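Local coordinates for amidohydrolase 3 domain-containing protein (Pyrococcus horikoshii, PDB 3IGH), which probably hydrolyses carbon-nitrogen bonds other than peptide bonds, as a member of the metal-dependent amidohydrolase family, its substrate being unknown, at residues A[12-15]-A[16-19]; A[39-42]-A[43-47]; A[347-350]-A[351-355]; A[439-442]-A[443-447]. All coordinates share one frame; numbering follows the deposited sequence. Where two conformers were deposited one is given.

Following the chain from the N terminus, contact 1 closes the tight turn between strands 10-14 and 19-21. Contact 2 then lies within helix 37-47, in the small sheet domain formed by the start of the chain, and its nearest atoms are about 11 Å from contact 1. Far along the sequence, contact 3 covers the last turns of helix 345-354 in the barrel, and contact 4 an irregular turn of helix 436-450. All four follow in series; none nests in or crosses another. Contacts 1 and 4 nevertheless touch, Phe15 and Asn16 packing on Leu440, His441 and Thr444, which ties the early hairpin to a late helix.

Contact 1: A[12-15]-A[16-19]; sequences YTSF and NPLK. With SO4 (sulfate ion), chain N.
With OG of Ser14 turned opposite its own amide nitrogen (chi1 -179°), the hydroxyl meets the carbonyl of Pro17, while the CG of Leu18, also trans to its N (chi1 -173°), lets CD1 reach the Tyr12 ring. The Ser14 OG to Pro17 O hydrogen bond, 2.9 Å long, lies in the carbonyl plane. Leu18 CD1 sits 3.7 Å from Tyr12 CD1, and the same methyl lies obliquely and more loosely beside the Phe15 ring. Two backbone bonds close the hairpin: Thr13 N gives to Lys19 O at 2.9 Å, and Lys19 N to Ser14 O at 3.1 Å. Two strand residues, Thr13 and Ser14, thus stand opposite the single Lys19, a classic beta bulge, and a cis peptide bond precedes Pro17. Replacing Ser14 with an alanine would probably leave the Pro17 carbonyl without its hydroxyl donor and Lys458, which also bonds OG, without that mate. A sulfate, probably from the crystallisation liquor, accepts Leu18 N at O3, 2.9 Å away, and is also held by Lys437. That lysine also bonds Phe15 O and Asn16 OD1, and Asn16 ND2 bonds Asp438, so polar groups fasten the turn to helix 436-450, with an anion-binding amide at its edge.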
loop_
_atom_site.group_PDB
_atom_site.type_symbol
_atom_site.label_atom_id
_atom_site.label_comp_id
_atom_site.label_asym_id
_atom_site.label_seq_id
_atom_site.Cartn_x
_atom_site.Cartn_y
_atom_site.Cartn_z
ATOM N N TYR A 12 -19.632 -15.052 -20.112
ATOM C CA TYR A 12 -19.994 -13.656 -20.375
ATOM C C TYR A 12 -18.840 -12.771 -19.926
ATOM O O TYR A 12 -18.462 -12.797 -18.759
ATOM C CB TYR A 12 -21.271 -13.271 -19.617
ATOM C CG TYR A 12 -22.519 -13.922 -20.165
ATOM C CD1 TYR A 12 -23.220 -13.339 -21.215
ATOM C CD2 TYR A 12 -22.993 -15.127 -19.645
ATOM C CE1 TYR A 12 -24.365 -13.931 -21.731
ATOM C CE2 TYR A 12 -24.136 -15.729 -20.158
ATOM C CZ TYR A 12 -24.817 -15.122 -21.203
ATOM O OH TYR A 12 -25.953 -15.701 -21.730
ATOM N N THR A 13 -18.278 -12.005 -20.854
ATOM C CA THR A 13 -17.147 -11.142 -20.535
ATOM C C THR A 13 -17.592 -9.711 -20.308
ATOM O O THR A 13 -16.871 -8.934 -19.693
ATOM C CB THR A 13 -16.053 -11.150 -21.635
ATOM O OG1 THR A 13 -16.545 -10.507 -22.818
ATOM C CG2 THR A 13 -15.602 -12.577 -21.953
ATOM N N SER A 14 -18.774 -9.371 -20.818
ATOM C CA SER A 14 -19.313 -8.014 -20.724
ATOM C C SER A 14 -20.830 -8.085 -20.873
ATOM O O SER A 14 -21.347 -8.973 -21.557
ATOM C CB SER A 14 -18.700 -7.134 -21.821
ATOM O OG SER A 14 -19.183 -5.812 -21.758
ATOM N N PHE A 15 -21.541 -7.168 -20.221
ATOM C CA PHE A 15 -23.006 -7.146 -20.299
ATOM C C PHE A 15 -23.523 -5.987 -21.158
ATOM O O PHE A 15 -24.489 -6.155 -21.901
ATOM C CB PHE A 15 -23.643 -7.121 -18.904
ATOM C CG PHE A 15 -23.532 -8.422 -18.158
ATOM C CD1 PHE A 15 -24.242 -9.548 -18.576
ATOM C CD2 PHE A 15 -22.729 -8.519 -17.027
ATOM C CE1 PHE A 15 -24.138 -10.757 -17.889
ATOM C CE2 PHE A 15 -22.625 -9.728 -16.327
ATOM C CZ PHE A 15 -23.329 -10.844 -16.759
ATOM N N ASN A 16 -22.888 -4.822 -21.028
ATOM C CA ASN A 16 -23.132 -3.668 -21.895
ATOM C C ASN A 16 -21.811 -3.234 -22.526
ATOM O O ASN A 16 -21.023 -2.550 -21.872
ATOM C CB ASN A 16 -23.707 -2.484 -21.103
ATOM C CG ASN A 16 -25.180 -2.646 -20.758
ATOM O OD1 ASN A 16 -25.809 -3.658 -21.071
ATOM N ND2 ASN A 16 -25.738 -1.629 -20.108
ATOM N N PRO A 17 -21.542 -3.638 -23.787
ATOM C CA PRO A 17 -22.334 -4.460 -24.711
ATOM C C PRO A 17 -22.240 -5.939 -24.358
ATOM O O PRO A 17 -21.283 -6.353 -23.706
ATOM C CB PRO A 17 -21.657 -4.221 -26.071
ATOM C CG PRO A 17 -20.592 -3.183 -25.839
ATOM C CD PRO A 17 -20.259 -3.246 -24.393
ATOM N N LEU A 18 -23.227 -6.728 -24.768
ATOM C CA LEU A 18 -23.202 -8.146 -24.454
ATOM C C LEU A 18 -22.121 -8.852 -25.272
ATOM O O LEU A 18 -22.135 -8.796 -26.500
ATOM C CB LEU A 18 -24.572 -8.783 -24.685
ATOM C CG LEU A 18 -24.697 -10.239 -24.227
ATOM C CD1 LEU A 18 -24.775 -10.341 -22.704
ATOM C CD2 LEU A 18 -25.916 -10.867 -24.866
ATOM N N LYS A 19 -21.163 -9.470 -24.580
ATOM C CA LYS A 19 -20.110 -10.260 -25.231
ATOM C C LYS A 19 -19.957 -11.612 -24.541
ATOM O O LYS A 19 -19.839 -11.684 -23.309
ATOM C CB LYS A 19 -18.759 -9.535 -25.216
ATOM C CG LYS A 19 -18.721 -8.163 -25.863
ATOM C CD LYS A 19 -17.276 -7.695 -26.037
ATOM C CE LYS A 19 -17.182 -6.192 -26.306
ATOM N NZ LYS A 19 -17.764 -5.784 -27.618
HETATM S S SO4 N . -25.563 -5.147 -27.097
HETATM O O1 SO4 N . -26.488 -5.429 -28.190
HETATM O O2 SO4 N . -26.151 -5.614 -25.847
HETATM O O3 SO4 N . -24.310 -5.853 -27.337
HETATM O O4 SO4 N . -25.308 -3.710 -27.022
#

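Contact 2: A[39-42]-A[43-47]; sequences VAKK and IVELS
Val39 and Ile43, one turn apart, are joined first by the main chain: Ile43 N donates to Val39 O at 3.0 Å with an N-H...O angle of 162°. Leu46 N reaches Lys42 O in the same way at 3.1 Å. Glu45 N bonds Lys41 O at 3.0 Å and leans weakly on Lys42 O, and the Val44 to Ala40 bond is likewise weak. Among apolar groups, CG1 of Val39 meets CD1 of Ile43 at 4.0 Å; CG1 of Ile43, beside its own N (chi1 -71°), carries that methyl back over the preceding turn. The charged pair is Lys41 and Glu45. The lysine chain bends at its last two torsions, bringing NZ to 3.7 Å from Glu45 OE2, a long salt bridge, and OE2 also rests against the methylene CG of Lys41. Since Lys41 has a second, weak ion pair with Glu38, its charge is probably shared between two carboxylates. Helix 37-47 packs against the four-stranded sheet: Val44 packs on Leu3, Ala5, Val25 and Ile51, and Ala40 on Val25 and Tyr33. Elsewhere on the helix, Lys42 and Ile43 meet Leu46 and Ser47 of the second subunit, and the reverse pairs form too, so this helix pairs with its counterpart in the dimer.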
loop_
_atom_site.group_PDB
_atom_site.type_symbol
_atom_site.label_atom_id
_atom_site.label_comp_id
_atom_site.label_asym_id
_atom_site.label_seq_id
_atom_site.Cartn_x
_atom_site.Cartn_y
_atom_site.Cartn_z
ATOM N N VAL A 39 -8.586 -22.557 -28.727
ATOM C CA VAL A 39 -7.417 -21.671 -28.672
ATOM C C VAL A 39 -6.908 -21.524 -27.230
ATOM O O VAL A 39 -5.704 -21.614 -26.976
ATOM C CB VAL A 39 -7.732 -20.288 -29.290
ATOM C CG1 VAL A 39 -6.509 -19.379 -29.260
ATOM C CG2 VAL A 39 -8.227 -20.452 -30.717
ATOM N N ALA A 40 -7.840 -21.333 -26.298
ATOM C CA ALA A 40 -7.530 -21.222 -24.873
ATOM C C ALA A 40 -6.807 -22.459 -24.345
ATOM O O ALA A 40 -5.793 -22.337 -23.659
ATOM C CB ALA A 40 -8.806 -20.955 -24.059
ATOM N N LYS A 41 -7.325 -23.638 -24.692
ATOM C CA LYS A 41 -6.745 -24.921 -24.282
ATOM C C LYS A 41 -5.348 -25.115 -24.872
ATOM O O LYS A 41 -4.453 -25.629 -24.200
ATOM C CB LYS A 41 -7.677 -26.080 -24.679
ATOM C CG LYS A 41 -7.224 -27.476 -24.219
ATOM C CD LYS A 41 -8.356 -28.510 -24.247
ATOM C CE LYS A 41 -8.796 -28.884 -25.665
ATOM N NZ LYS A 41 -7.874 -29.853 -26.325
ATOM N N LYS A 42 -5.170 -24.672 -26.116
ATOM C CA LYS A 42 -3.902 -24.783 -26.833
ATOM C C LYS A 42 -2.807 -23.944 -26.179
ATOM O O LYS A 42 -1.676 -24.413 -26.019
ATOM C CB LYS A 42 -4.085 -24.360 -28.294
ATOM C CG LYS A 42 -2.917 -24.716 -29.204
ATOM C CD LYS A 42 -3.228 -24.414 -30.668
ATOM C CE LYS A 42 -4.203 -25.427 -31.270
ATOM N NZ LYS A 42 -4.429 -25.187 -32.722
ATOM N N ILE A 43 -3.158 -22.711 -25.805
ATOM C CA ILE A 43 -2.251 -21.792 -25.114
ATOM C C ILE A 43 -1.701 -22.427 -23.831
ATOM O O ILE A 43 -0.487 -22.460 -23.616
ATOM C CB ILE A 43 -2.947 -20.421 -24.824
ATOM C CG1 ILE A 43 -3.148 -19.637 -26.125
ATOM C CG2 ILE A 43 -2.133 -19.569 -23.849
ATOM C CD1 ILE A 43 -4.240 -18.579 -26.048
ATOM N N VAL A 44 -2.599 -22.977 -23.018
ATOM C CA VAL A 44 -2.240 -23.553 -21.723
ATOM C C VAL A 44 -1.530 -24.909 -21.860
ATOM O O VAL A 44 -0.778 -25.318 -20.968
ATOM C CB VAL A 44 -3.467 -23.596 -20.772
ATOM C CG1 VAL A 44 -3.159 -24.293 -19.460
ATOM C CG2 VAL A 44 -3.921 -22.173 -20.477
ATOM N N GLU A 45 -1.746 -25.585 -22.986
ATOM C CA GLU A 45 -1.011 -26.816 -23.289
ATOM C C GLU A 45 0.460 -26.533 -23.591
ATOM O O GLU A 45 1.342 -27.243 -23.104
ATOM C CB GLU A 45 -1.674 -27.588 -24.433
ATOM C CG GLU A 45 -2.754 -28.545 -23.946
ATOM C CD GLU A 45 -3.693 -29.023 -25.043
ATOM O OE1 GLU A 45 -3.597 -28.534 -26.193
ATOM O OE2 GLU A 45 -4.539 -29.893 -24.742
ATOM N N LEU A 46 0.707 -25.480 -24.370
ATOM C CA LEU A 46 2.058 -25.049 -24.720
ATOM C C LEU A 46 2.813 -24.497 -23.514
ATOM O O LEU A 46 3.981 -24.832 -23.301
ATOM C CB LEU A 46 2.016 -23.988 -25.826
ATOM C CG LEU A 46 1.538 -24.366 -27.231
ATOM C CD1 LEU A 46 1.224 -23.108 -28.030
ATOM C CD2 LEU A 46 2.565 -25.235 -27.965
ATOM N N SER A 47 2.129 -23.661 -22.732
ATOM C CA SER A 47 2.715 -23.010 -21.561
ATOM C C SER A 47 2.889 -23.971 -20.396
ATOM O O SER A 47 3.804 -23.819 -19.589
ATOM C CB SER A 47 1.841 -21.839 -21.103
ATOM O OG SER A 47 2.032 -20.695 -21.909
#

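Contact 3: A[347-350]-A[351-355]; sequences QLER and VKNLK
Gln347 accepts the amide of Val351 at its carbonyl, Val351 N to Gln347 O being 2.9 Å with an N-H...O angle of 168°. CG2 of Val351 lies close to that same oxygen, whereas the Gln347 amide points elsewhere, NE2 to Asp318 O and OE1 to Arg344 N. At Leu348 the carbonyl takes Lys352 N at 3.1 Å, and the leucine side chain packs on Leu389 and Val392 of helix 386-392. Glu349 O receives Asn353 N at 2.9 Å. Its carboxylate, folded back by a bend at chi2 (66°), runs alongside Lys352, OE1 lying 3.8 Å from the lysine CD; the charged ends stay 4.7 Å apart (OE1 to NZ), so the attraction between them is likely to be modest. Against Asn353 the carboxylate is turned steeply, its plane 72° from that of the amide. Arg350 O binds Leu354 N at 3.0 Å, and the two side chains point the same way, with CG and NE of the arginine each near Leu354 CD1. The extended Arg350 chain carries the guanidinium to helix 318-331, where NH1 forms salt bridges to Asp326 and Glu329. At Lys355 the helix stops: its amide bonds Lys352 O and, weakly, Val351 O, and its phi is positive. This is a Schellman motif ending the helix of the beta-alpha-beta unit 336-337, 345-354, 357-360, in keeping with the TIM-barrel clan of amidohydrolases.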
loop_
_atom_site.group_PDB
_atom_site.type_symbol
_atom_site.label_atom_id
_atom_site.label_comp_id
_atom_site.label_asym_id
_atom_site.label_seq_id
_atom_site.Cartn_x
_atom_site.Cartn_y
_atom_site.Cartn_z
ATOM N N GLN A 347 -31.690 18.519 -11.888
ATOM C CA GLN A 347 -30.429 18.010 -11.356
ATOM C C GLN A 347 -29.784 16.950 -12.250
ATOM O O GLN A 347 -28.586 16.688 -12.131
ATOM C CB GLN A 347 -30.638 17.458 -9.948
ATOM C CG GLN A 347 -30.853 18.532 -8.901
ATOM C CD GLN A 347 -31.169 17.961 -7.553
ATOM O OE1 GLN A 347 -31.974 17.040 -7.432
ATOM N NE2 GLN A 347 -30.543 18.503 -6.518
ATOM N N LEU A 348 -30.582 16.348 -13.134
ATOM C CA LEU A 348 -30.101 15.338 -14.074
ATOM C C LEU A 348 -29.033 15.892 -15.012
ATOM O O LEU A 348 -28.014 15.246 -15.237
ATOM C CB LEU A 348 -31.258 14.746 -14.885
ATOM C CG LEU A 348 -32.243 13.807 -14.181
ATOM C CD1 LEU A 348 -33.455 13.548 -15.063
ATOM C CD2 LEU A 348 -31.576 12.484 -13.798
ATOM N N GLU A 349 -29.258 17.095 -15.537
ATOM C CA GLU A 349 -28.292 17.727 -16.436
ATOM C C GLU A 349 -27.036 18.177 -15.684
ATOM O O GLU A 349 -25.930 18.139 -16.228
ATOM C CB GLU A 349 -28.936 18.906 -17.179
ATOM C CG GLU A 349 -28.165 19.394 -18.421
ATOM C CD GLU A 349 -28.108 18.367 -19.557
ATOM O OE1 GLU A 349 -27.135 18.408 -20.341
ATOM O OE2 GLU A 349 -29.027 17.523 -19.676
ATOM N N ARG A 350 -27.206 18.591 -14.430
ATOM C CA ARG A 350 -26.061 18.992 -13.613
ATOM C C ARG A 350 -25.176 17.788 -13.276
ATOM O O ARG A 350 -23.949 17.872 -13.376
ATOM C CB ARG A 350 -26.507 19.720 -12.349
ATOM C CG ARG A 350 -25.363 20.440 -11.676
ATOM C CD ARG A 350 -25.814 21.332 -10.561
ATOM N NE ARG A 350 -24.650 21.976 -9.967
ATOM C CZ ARG A 350 -24.568 22.372 -8.703
ATOM N NH1 ARG A 350 -23.456 22.959 -8.270
ATOM N NH2 ARG A 350 -25.592 22.188 -7.873
ATOM N N VAL A 351 -25.810 16.668 -12.923
ATOM C CA VAL A 351 -25.109 15.384 -12.737
ATOM C C VAL A 351 -24.299 15.026 -13.991
ATOM O O VAL A 351 -23.109 14.694 -13.905
ATOM C CB VAL A 351 -26.102 14.240 -12.344
ATOM C CG1 VAL A 351 -25.491 12.857 -12.564
ATOM C CG2 VAL A 351 -26.555 14.398 -10.883
ATOM N N LYS A 352 -24.941 15.142 -15.153
ATOM C CA LYS A 352 -24.298 14.877 -16.442
ATOM C C LYS A 352 -23.088 15.780 -16.676
ATOM O O LYS A 352 -22.003 15.297 -17.016
ATOM C CB LYS A 352 -25.304 15.039 -17.588
ATOM C CG LYS A 352 -24.751 14.665 -18.957
ATOM C CD LYS A 352 -25.800 14.823 -20.039
ATOM C CE LYS A 352 -25.306 14.259 -21.360
ATOM N NZ LYS A 352 -26.397 14.219 -22.376
ATOM N N ASN A 353 -23.281 17.082 -16.469
ATOM C CA ASN A 353 -22.240 18.074 -16.725
ATOM C C ASN A 353 -21.020 17.959 -15.821
ATOM O O ASN A 353 -19.897 18.184 -16.269
ATOM C CB ASN A 353 -22.828 19.485 -16.663
ATOM C CG ASN A 353 -23.760 19.781 -17.839
ATOM O OD1 ASN A 353 -23.672 19.150 -18.897
ATOM N ND2 ASN A 353 -24.664 20.739 -17.652
ATOM N N LEU A 354 -21.238 17.588 -14.560
ATOM C CA LEU A 354 -20.137 17.445 -13.600
ATOM C C LEU A 354 -19.454 16.090 -13.674
ATOM O O LEU A 354 -18.433 15.873 -13.018
ATOM C CB LEU A 354 -20.619 17.723 -12.166
ATOM C CG LEU A 354 -21.093 19.151 -11.875
ATOM C CD1 LEU A 354 -21.724 19.257 -10.499
ATOM C CD2 LEU A 354 -19.955 20.146 -12.009
ATOM N N LYS A 355 -20.033 15.177 -14.453
ATOM C CA LYS A 355 -19.455 13.855 -14.703
ATOM C C LYS A 355 -19.303 13.020 -13.423
ATOM O O LYS A 355 -18.376 12.222 -13.307
ATOM C CB LYS A 355 -18.108 13.974 -15.442
ATOM C CG LYS A 355 -18.197 14.551 -16.852
ATOM C CD LYS A 355 -16.809 14.632 -17.475
ATOM C CE LYS A 355 -16.870 14.565 -18.998
ATOM N NZ LYS A 355 -17.339 15.837 -19.609
#

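Contact 4: A[439-442]-A[443-447]; sequences ALHS and YTYGS
His441 O gathers two amides in a wider, pi-type turn of helix 436-450, spanning residues 443-446. Gly446 N approaches it almost straight, 2.8 Å away with an N-H...O angle of 166°, while Thr444 N comes from above the carbonyl plane at 3.3 Å. Just before the kink, Tyr443 N bonds Ala439 O at 3.0 Å, and after it Ser447 N makes only a weak bond to Ser442 O. The hydroxyl of Thr444 serves the widened turn: with chi1 at 56°, OG1 is flanked by its own backbone N and C and bonds Leu440 O at 2.8 Å. A valine in place of Thr444 would probably deprive the Leu440 carbonyl of that hydroxyl bond, leaving the kinked turn less firmly fastened. Gly446 fits closely here, since a side chain would run into Ser442 CA. His441 and Tyr445 lie side by side, their planes inclined obliquely at 49°; at their closest, His441 CE1 comes to the edge of the tyrosine ring, 3.5 Å from Tyr445 CD2. In the next shell, the Tyr445 ring has a cation-pi partner in Lys458, and the Tyr443 ring meets Phe63 edge-to-face, so strand 58-68 borders the distorted helix. Ser442 OG bonds Asp438 O, one turn back, and Ser447 OG reaches across to strand 58-68 and bonds Phe64 O.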
loop_
_atom_site.group_PDB
_atom_site.type_symbol
_atom_site.label_atom_id
_atom_site.label_comp_id
_atom_site.label_asym_id
_atom_site.label_seq_id
_atom_site.Cartn_x
_atom_site.Cartn_y
_atom_site.Cartn_z
ATOM N N ALA A 439 -28.973 -4.284 -15.232
ATOM C CA ALA A 439 -28.795 -4.526 -13.801
ATOM C C ALA A 439 -27.478 -5.247 -13.506
ATOM O O ALA A 439 -26.743 -4.853 -12.587
ATOM C CB ALA A 439 -29.992 -5.295 -13.217
ATOM N N LEU A 440 -27.170 -6.287 -14.290
ATOM C CA LEU A 440 -25.919 -7.029 -14.116
ATOM C C LEU A 440 -24.697 -6.195 -14.479
ATOM O O LEU A 440 -23.672 -6.278 -13.808
ATOM C CB LEU A 440 -25.937 -8.368 -14.878
ATOM C CG LEU A 440 -27.020 -9.345 -14.392
ATOM C CD1 LEU A 440 -26.954 -10.659 -15.169
ATOM C CD2 LEU A 440 -26.955 -9.611 -12.875
ATOM N N HIS A 441 -24.819 -5.380 -15.523
ATOM C CA HIS A 441 -23.769 -4.430 -15.883
ATOM C C HIS A 441 -23.479 -3.447 -14.741
ATOM O O HIS A 441 -22.313 -3.192 -14.425
ATOM C CB HIS A 441 -24.150 -3.662 -17.155
ATOM C CG HIS A 441 -23.210 -2.544 -17.492
ATOM N ND1 HIS A 441 -22.024 -2.747 -18.170
ATOM C CD2 HIS A 441 -23.283 -1.213 -17.254
ATOM C CE1 HIS A 441 -21.409 -1.590 -18.332
ATOM N NE2 HIS A 441 -22.151 -0.643 -17.784
ATOM N N SER A 442 -24.538 -2.904 -14.130
ATOM C CA SER A 442 -24.400 -1.937 -13.040
ATOM C C SER A 442 -23.769 -2.554 -11.801
ATOM O O SER A 442 -23.007 -1.893 -11.093
ATOM C CB SER A 442 -25.750 -1.309 -12.690
ATOM O OG SER A 442 -26.263 -0.562 -13.779
ATOM N N TYR A 443 -24.055 -3.835 -11.578
ATOM C CA TYR A 443 -23.569 -4.569 -10.420
ATOM C C TYR A 443 -22.180 -5.201 -10.635
ATOM O O TYR A 443 -21.655 -5.893 -9.759
ATOM C CB TYR A 443 -24.576 -5.657 -10.076
ATOM C CG TYR A 443 -24.879 -5.824 -8.604
ATOM C CD1 TYR A 443 -26.132 -6.267 -8.196
ATOM C CD2 TYR A 443 -23.923 -5.556 -7.621
ATOM C CE1 TYR A 443 -26.433 -6.442 -6.854
ATOM C CE2 TYR A 443 -24.218 -5.722 -6.264
ATOM C CZ TYR A 443 -25.483 -6.167 -5.887
ATOM O OH TYR A 443 -25.802 -6.350 -4.552
ATOM N N THR A 444 -21.593 -4.996 -11.807
ATOM C CA THR A 444 -20.261 -5.530 -12.078
ATOM C C THR A 444 -19.341 -4.398 -12.537
ATOM O O THR A 444 -18.648 -3.779 -11.712
ATOM C CB THR A 444 -20.298 -6.720 -13.092
ATOM O OG1 THR A 444 -20.950 -6.301 -14.298
ATOM C CG2 THR A 444 -21.048 -7.923 -12.508
ATOM N N TYR A 445 -19.358 -4.099 -13.836
ATOM C CA TYR A 445 -18.517 -3.034 -14.384
ATOM C C TYR A 445 -18.926 -1.645 -13.884
ATOM O O TYR A 445 -18.064 -0.807 -13.640
ATOM C CB TYR A 445 -18.510 -3.087 -15.913
ATOM C CG TYR A 445 -17.567 -2.121 -16.603
ATOM C CD1 TYR A 445 -16.184 -2.304 -16.559
ATOM C CD2 TYR A 445 -18.068 -1.040 -17.333
ATOM C CE1 TYR A 445 -15.323 -1.418 -17.211
ATOM C CE2 TYR A 445 -17.222 -0.153 -17.989
ATOM C CZ TYR A 445 -15.853 -0.349 -17.928
ATOM O OH TYR A 445 -15.021 0.529 -18.575
ATOM N N GLY A 446 -20.230 -1.427 -13.708
ATOM C CA GLY A 446 -20.751 -0.144 -13.228
ATOM C C GLY A 446 -20.187 0.176 -11.852
ATOM O O GLY A 446 -19.598 1.238 -11.648
ATOM N N SER A 447 -20.315 -0.781 -10.936
ATOM C CA SER A 447 -19.763 -0.660 -9.581
ATOM C C SER A 447 -18.244 -0.477 -9.535
ATOM O O SER A 447 -17.729 0.317 -8.740
ATOM C CB SER A 447 -20.150 -1.879 -8.769
ATOM O OG SER A 447 -21.460 -1.749 -8.253
#